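Local coordinates for uncharacterized protein (Sus scrofa, PDB 5BNI) that is the pig form of CD38, a protein of the ADP-ribosyl cyclase family whose chain includes a four-stranded parallel sheet, at residues 76-81 with 157-162; 164-169 with 208-213. All coordinates share one frame; numbering follows the deposited sequence.

Contact 1: residues 76-81 with 157-162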
loop_
_atom_site.group_PDB
_atom_site.type_symbol
_atom_site.label_atom_id
_atom_site.label_comp_id
_atom_site.label_asym_id
_atom_site.label_seq_id
_atom_site.Cartn_x
_atom_site.Cartn_y
_atom_site.Cartn_z
ATOM N N PHE A 76 -0.500 -0.770 -8.713
ATOM C CA PHE A 76 -0.726 -1.779 -7.688
ATOM C C PHE A 76 -0.048 -3.073 -8.089
ATOM O O PHE A 76 -0.177 -3.513 -9.231
ATOM C CB PHE A 76 -2.230 -2.051 -7.522
ATOM C CG PHE A 76 -2.997 -0.895 -6.955
ATOM C CD1 PHE A 76 -2.888 -0.567 -5.612
ATOM C CD2 PHE A 76 -3.798 -0.112 -7.763
ATOM C CE1 PHE A 76 -3.564 0.526 -5.090
ATOM C CE2 PHE A 76 -4.472 0.985 -7.253
ATOM C CZ PHE A 76 -4.356 1.301 -5.909
ATOM N N TRP A 77 0.679 -3.678 -7.163
ATOM C CA TRP A 77 1.298 -4.977 -7.409
ATOM C C TRP A 77 0.568 -5.936 -6.498
ATOM O O TRP A 77 0.711 -5.840 -5.278
ATOM C CB TRP A 77 2.805 -4.923 -7.095
ATOM C CG TRP A 77 3.535 -4.175 -8.168
ATOM C CD1 TRP A 77 3.565 -2.814 -8.341
ATOM C CD2 TRP A 77 4.249 -4.728 -9.272
ATOM N NE1 TRP A 77 4.247 -2.488 -9.478
ATOM C CE2 TRP A 77 4.686 -3.641 -10.073
ATOM C CE3 TRP A 77 4.575 -6.029 -9.668
ATOM C CZ2 TRP A 77 5.423 -3.820 -11.244
ATOM C CZ3 TRP A 77 5.309 -6.208 -10.839
ATOM C CH2 TRP A 77 5.719 -5.106 -11.613
ATOM N N SER A 78 -0.240 -6.824 -7.083
ATOM C CA SER A 78 -1.035 -7.774 -6.293
ATOM C C SER A 78 -0.424 -9.155 -6.354
ATOM O O SER A 78 -0.327 -9.743 -7.418
ATOM C CB SER A 78 -2.495 -7.812 -6.758
ATOM O OG SER A 78 -3.254 -8.724 -5.977
ATOM N N LYS A 79 -0.007 -9.658 -5.197
ATOM C CA LYS A 79 0.645 -10.959 -5.096
ATOM C C LYS A 79 1.835 -11.002 -6.047
ATOM O O LYS A 79 2.323 -12.076 -6.419
ATOM C CB LYS A 79 -0.358 -12.075 -5.398
ATOM C CG LYS A 79 -1.541 -12.115 -4.426
ATOM C CD LYS A 79 -2.771 -12.739 -5.069
ATOM C CE LYS A 79 -2.673 -14.249 -5.189
ATOM N NZ LYS A 79 -3.040 -14.919 -3.911
ATOM N N THR A 80 2.299 -9.817 -6.431
ATOM C CA THR A 80 3.407 -9.675 -7.354
ATOM C C THR A 80 4.413 -8.635 -6.842
ATOM O O THR A 80 5.210 -8.082 -7.606
ATOM C CB THR A 80 2.883 -9.241 -8.726
ATOM O OG1 THR A 80 3.943 -9.288 -9.684
ATOM C CG2 THR A 80 2.340 -7.848 -8.647
ATOM N N LYS A 81 4.384 -8.377 -5.539
ATOM C CA LYS A 81 5.242 -7.341 -4.960
ATOM C C LYS A 81 6.749 -7.596 -5.070
ATOM O O LYS A 81 7.508 -6.699 -5.412
ATOM C CB LYS A 81 4.825 -7.001 -3.524
ATOM C CG LYS A 81 3.952 -5.745 -3.432
ATOM C CD LYS A 81 3.179 -5.642 -2.114
ATOM C CE LYS A 81 1.704 -6.051 -2.269
ATOM N NZ LYS A 81 0.838 -4.986 -2.848
ATOM N N VAL A 157 -2.794 -2.457 -12.322
ATOM C CA VAL A 157 -2.487 -3.469 -11.320
ATOM C C VAL A 157 -1.720 -4.568 -12.024
ATOM O O VAL A 157 -2.136 -5.055 -13.082
ATOM C CB VAL A 157 -3.760 -4.044 -10.611
ATOM C CG1 VAL A 157 -4.689 -4.723 -11.601
ATOM C CG2 VAL A 157 -3.350 -5.021 -9.510
ATOM N N PHE A 158 -0.590 -4.941 -11.441
ATOM C CA PHE A 158 0.220 -5.994 -11.998
ATOM C C PHE A 158 -0.105 -7.317 -11.306
ATOM O O PHE A 158 -0.008 -7.438 -10.077
ATOM C CB PHE A 158 1.704 -5.626 -11.892
ATOM C CG PHE A 158 2.124 -4.541 -12.856
ATOM C CD1 PHE A 158 2.465 -4.852 -14.163
ATOM C CD2 PHE A 158 2.145 -3.196 -12.463
ATOM C CE1 PHE A 158 2.827 -3.844 -15.076
ATOM C CE2 PHE A 158 2.494 -2.190 -13.367
ATOM C CZ PHE A 158 2.846 -2.516 -14.677
ATOM N N LEU A 159 -0.515 -8.298 -12.111
ATOM C CA LEU A 159 -0.904 -9.608 -11.614
ATOM C C LEU A 159 0.008 -10.720 -12.063
ATOM O O LEU A 159 0.730 -10.590 -13.045
ATOM C CB LEU A 159 -2.323 -9.929 -12.064
ATOM C CG LEU A 159 -3.338 -8.924 -11.542
ATOM C CD1 LEU A 159 -4.636 -9.055 -12.314
ATOM C CD2 LEU A 159 -3.528 -9.092 -10.034
ATOM N N ASN A 160 -0.052 -11.830 -11.348
ATOM C CA ASN A 160 0.783 -12.988 -11.623
ATOM C C ASN A 160 0.071 -14.018 -12.494
ATOM O O ASN A 160 -1.002 -14.515 -12.144
ATOM C CB ASN A 160 1.193 -13.638 -10.303
ATOM C CG ASN A 160 2.425 -14.505 -10.434
ATOM O OD1 ASN A 160 3.071 -14.475 -11.512
ATOM N ND2 ASN A 160 2.748 -15.195 -9.440
ATOM N N GLY A 161 0.680 -14.346 -13.626
ATOM C CA GLY A 161 0.098 -15.322 -14.523
ATOM C C GLY A 161 0.633 -16.715 -14.307
ATOM O O GLY A 161 0.213 -17.654 -14.968
ATOM N N SER A 162 1.568 -16.853 -13.382
ATOM C CA SER A 162 2.176 -18.142 -13.103
ATOM C C SER A 162 1.411 -18.844 -11.997
ATOM O O SER A 162 1.818 -19.897 -11.522
ATOM C CB SER A 162 3.629 -17.953 -12.692
ATOM O OG SER A 162 4.364 -17.394 -13.761
#
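Phe158 and segment 76-81 are joined by two backbone hydrogen bonds, the second less sure. Phe158 N donates a hydrogen bond to Phe76 O at 2.7 Å. Phe158 O takes Ser78 N at 3.1 Å, although the position of this oxygen is less certain in the model. Val157 CA also lies 3.1 Å from Phe76 O, a CA-H...O contact that gives this carbonyl a second partner. The two bridges, Phe76 with Val157 and Trp77 with Phe158, are parallel. They join edge strand 74-77 to strand 153-160 in the four-stranded parallel sheet of the chain. Strand 186-195 flanks 153-160 on its other side. Beyond the bridges the segments part, and the CA atoms of Thr80 and Asn160 are 6.0 Å apart.

On one face of the sheet, Trp77 and Phe158 form an offset stack. Both turn CG away from their carbonyl carbons, with chi1 of -74° and -73°. The two rings therefore leave the paired strands in much the same direction. The Trp77 six-membered ring and the Phe158 ring have centroids 4.4 Å apart and planes inclined by 18°. The overlap is shifted toward the rims, with Phe158 CD2 3.5 Å from Trp77 CE2. Phe158 CB lies over the same six-membered ring, near its centre, in a CH-pi contact. Trp77 NE1 is hydrogen-bonded to Gln91 OE1, and Phe158 also stacks with Trp192.

The other face carries Phe76 and Val157. Val157 CG2, anti to its own N, meets Phe76 CB at 3.7 Å. The Phe76 ring extends away from strand 153-160 and meets the rings of Phe173 and Phe147. Farther along, Leu159 CD2 approaches Ser78 CB at 3.7 Å.

Contact 2: residues 164-169 with 208-213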
loop_
_atom_site.group_PDB
_atom_site.type_symbol
_atom_site.label_atom_id
_atom_site.label_comp_id
_atom_site.label_asym_id
_atom_site.label_seq_id
_atom_site.Cartn_x
_atom_site.Cartn_y
_atom_site.Cartn_z
ATOM N N SER A 164 -2.654 -19.925 -10.422
ATOM C CA SER A 164 -4.065 -20.057 -10.689
ATOM C C SER A 164 -4.654 -18.875 -9.956
ATOM O O SER A 164 -4.156 -18.487 -8.892
ATOM C CB SER A 164 -4.592 -21.379 -10.131
ATOM O OG SER A 164 -3.848 -22.468 -10.656
ATOM N N ASN A 165 -5.677 -18.270 -10.537
ATOM C CA ASN A 165 -6.324 -17.122 -9.907
ATOM C C ASN A 165 -5.356 -15.969 -9.587
ATOM O O ASN A 165 -5.078 -15.681 -8.426
ATOM C CB ASN A 165 -7.104 -17.578 -8.664
ATOM C CG ASN A 165 -8.354 -18.390 -9.030
ATOM O OD1 ASN A 165 -8.704 -19.362 -8.350
ATOM N ND2 ASN A 165 -9.017 -18.006 -10.128
ATOM N N ALA A 166 -4.860 -15.314 -10.633
ATOM C CA ALA A 166 -3.961 -14.172 -10.484
ATOM C C ALA A 166 -4.675 -13.071 -9.705
ATOM O O ALA A 166 -4.069 -12.391 -8.867
ATOM C CB ALA A 166 -3.555 -13.652 -11.850
ATOM N N PHE A 167 -5.962 -12.879 -10.006
ATOM C CA PHE A 167 -6.763 -11.912 -9.269
ATOM C C PHE A 167 -7.344 -12.623 -8.055
ATOM O O PHE A 167 -8.168 -13.542 -8.192
ATOM C CB PHE A 167 -7.896 -11.318 -10.113
ATOM C CG PHE A 167 -8.831 -10.442 -9.305
ATOM C CD1 PHE A 167 -8.346 -9.312 -8.649
ATOM C CD2 PHE A 167 -10.181 -10.766 -9.149
ATOM C CE1 PHE A 167 -9.188 -8.523 -7.870
ATOM C CE2 PHE A 167 -11.012 -9.986 -8.371
ATOM C CZ PHE A 167 -10.524 -8.861 -7.732
ATOM N N ASP A 168 -6.919 -12.183 -6.877
ATOM C CA ASP A 168 -7.334 -12.785 -5.626
ATOM C C ASP A 168 -8.192 -11.839 -4.783
ATOM O O ASP A 168 -7.709 -10.798 -4.351
ATOM C CB ASP A 168 -6.085 -13.159 -4.842
ATOM C CG ASP A 168 -6.386 -14.077 -3.681
ATOM O OD1 ASP A 168 -7.537 -14.071 -3.166
ATOM O OD2 ASP A 168 -5.465 -14.808 -3.270
ATOM N N LYS A 169 -9.444 -12.216 -4.519
ATOM C CA LYS A 169 -10.348 -11.367 -3.731
ATOM C C LYS A 169 -10.009 -11.265 -2.249
ATOM O O LYS A 169 -10.609 -10.468 -1.517
ATOM C CB LYS A 169 -11.789 -11.823 -3.881
ATOM C CG LYS A 169 -12.411 -11.436 -5.212
ATOM C CD LYS A 169 -13.920 -11.650 -5.186
ATOM C CE LYS A 169 -14.548 -11.458 -6.556
ATOM N NZ LYS A 169 -14.787 -12.775 -7.195
ATOM N N SER A 208 -11.070 -17.018 -15.438
ATOM C CA SER A 208 -12.159 -16.756 -14.503
ATOM C C SER A 208 -11.872 -15.666 -13.480
ATOM O O SER A 208 -12.756 -14.848 -13.188
ATOM C CB SER A 208 -12.509 -18.048 -13.758
ATOM O OG SER A 208 -12.833 -17.787 -12.401
ATOM N N SER A 209 -10.667 -15.659 -12.906
ATOM C CA SER A 209 -10.333 -14.642 -11.912
ATOM C C SER A 209 -10.312 -13.224 -12.481
ATOM O O SER A 209 -10.788 -12.300 -11.851
ATOM C CB SER A 209 -9.005 -14.952 -11.200
ATOM O OG SER A 209 -7.878 -14.783 -12.029
ATOM N N ILE A 210 -9.761 -13.048 -13.677
ATOM C CA ILE A 210 -9.730 -11.725 -14.279
ATOM C C ILE A 210 -11.133 -11.276 -14.706
ATOM O O ILE A 210 -11.399 -10.078 -14.830
ATOM C CB ILE A 210 -8.732 -11.648 -15.456
ATOM C CG1 ILE A 210 -7.452 -10.936 -15.012
ATOM C CG2 ILE A 210 -9.310 -10.828 -16.585
ATOM C CD1 ILE A 210 -6.310 -11.857 -14.672
ATOM N N ASN A 211 -12.026 -12.224 -14.948
ATOM C CA ASN A 211 -13.397 -11.860 -15.303
ATOM C C ASN A 211 -14.062 -11.359 -14.036
ATOM O O ASN A 211 -14.875 -10.459 -14.073
ATOM C CB ASN A 211 -14.173 -13.045 -15.879
ATOM C CG ASN A 211 -15.655 -12.757 -16.000
ATOM O OD1 ASN A 211 -16.057 -11.766 -16.616
ATOM N ND2 ASN A 211 -16.483 -13.618 -15.398
ATOM N N GLU A 212 -13.681 -11.942 -12.907
ATOM C CA GLU A 212 -14.218 -11.557 -11.602
ATOM C C GLU A 212 -13.966 -10.083 -11.330
ATOM O O GLU A 212 -14.843 -9.377 -10.835
ATOM C CB GLU A 212 -13.536 -12.371 -10.511
ATOM C CG GLU A 212 -14.257 -13.626 -10.085
ATOM C CD GLU A 212 -13.301 -14.618 -9.440
ATOM O OE1 GLU A 212 -12.193 -14.207 -8.995
ATOM O OE2 GLU A 212 -13.667 -15.811 -9.367
ATOM N N LEU A 213 -12.745 -9.645 -11.630
ATOM C CA LEU A 213 -12.326 -8.269 -11.437
ATOM C C LEU A 213 -13.090 -7.346 -12.356
ATOM O O LEU A 213 -13.657 -6.335 -11.941
ATOM C CB LEU A 213 -10.834 -8.137 -11.719
ATOM C CG LEU A 213 -10.325 -6.697 -11.754
ATOM C CD1 LEU A 213 -10.351 -6.071 -10.364
ATOM C CD2 LEU A 213 -8.927 -6.667 -12.370
#
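The Phe167 ring lies with one face against Leu213. Leu213 CB sits over the ring centre, 3.7 Å from the centroid, in a CH-pi contact. Leu213 CD1 meets the same ring, 3.7 Å from Phe167 CE1, and the two side chains cross at about a right angle. Glu212 CB is at the ring edge, 4.0 Å from Phe167 CD2. Phe167 reaches the helix because CG is anti to the backbone N, chi1 173°. The Asn165 amide comes to Ser209 through its nitrogen, with ND2 3.2 Å from Ser209 CB.

The contact packs the irregular segment 164-169, between strand 153-160 and helix 172-177, onto the first turns of helix 208-219. Ile210 and Leu213 also touch Phe224, so this part of the helix rests on strand 223-230 of the sheet.

Polar links are modest. Phe167 N donates a weak hydrogen bond to Ser209 OG at 3.4 Å. That hydroxyl has a stronger partner in Asp203, which also accepts from Asn165 N. On the exposed side, Lys169 bends at its last torsion, chi4 100°. Its NZ forms a long salt bridge with Glu212 OE1 at 3.5 Å.

How the contacts relate
The centres of contacts 1 and 2 are about 11 Å apart. They lie in series along the chain, with 157-162 followed almost at once by 164-169. Contact 1 pairs two strands within the sheet, whereas contact 2 sets the next loop against a helix. Leu159 of contact 1 touches both segments of contact 2. Its CD2 is 3.5 Å from Ala166 O and its CD1 is 4.0 Å from Ile210 CD1. Lys79 NZ and Asp168 OD2 form a salt bridge at 2.5 Å, which ties the turn after strand 74-77 to the loop. The other oxygen, Asp168 OD1, accepts a hydrogen bond from Thr170 N, within its own loop.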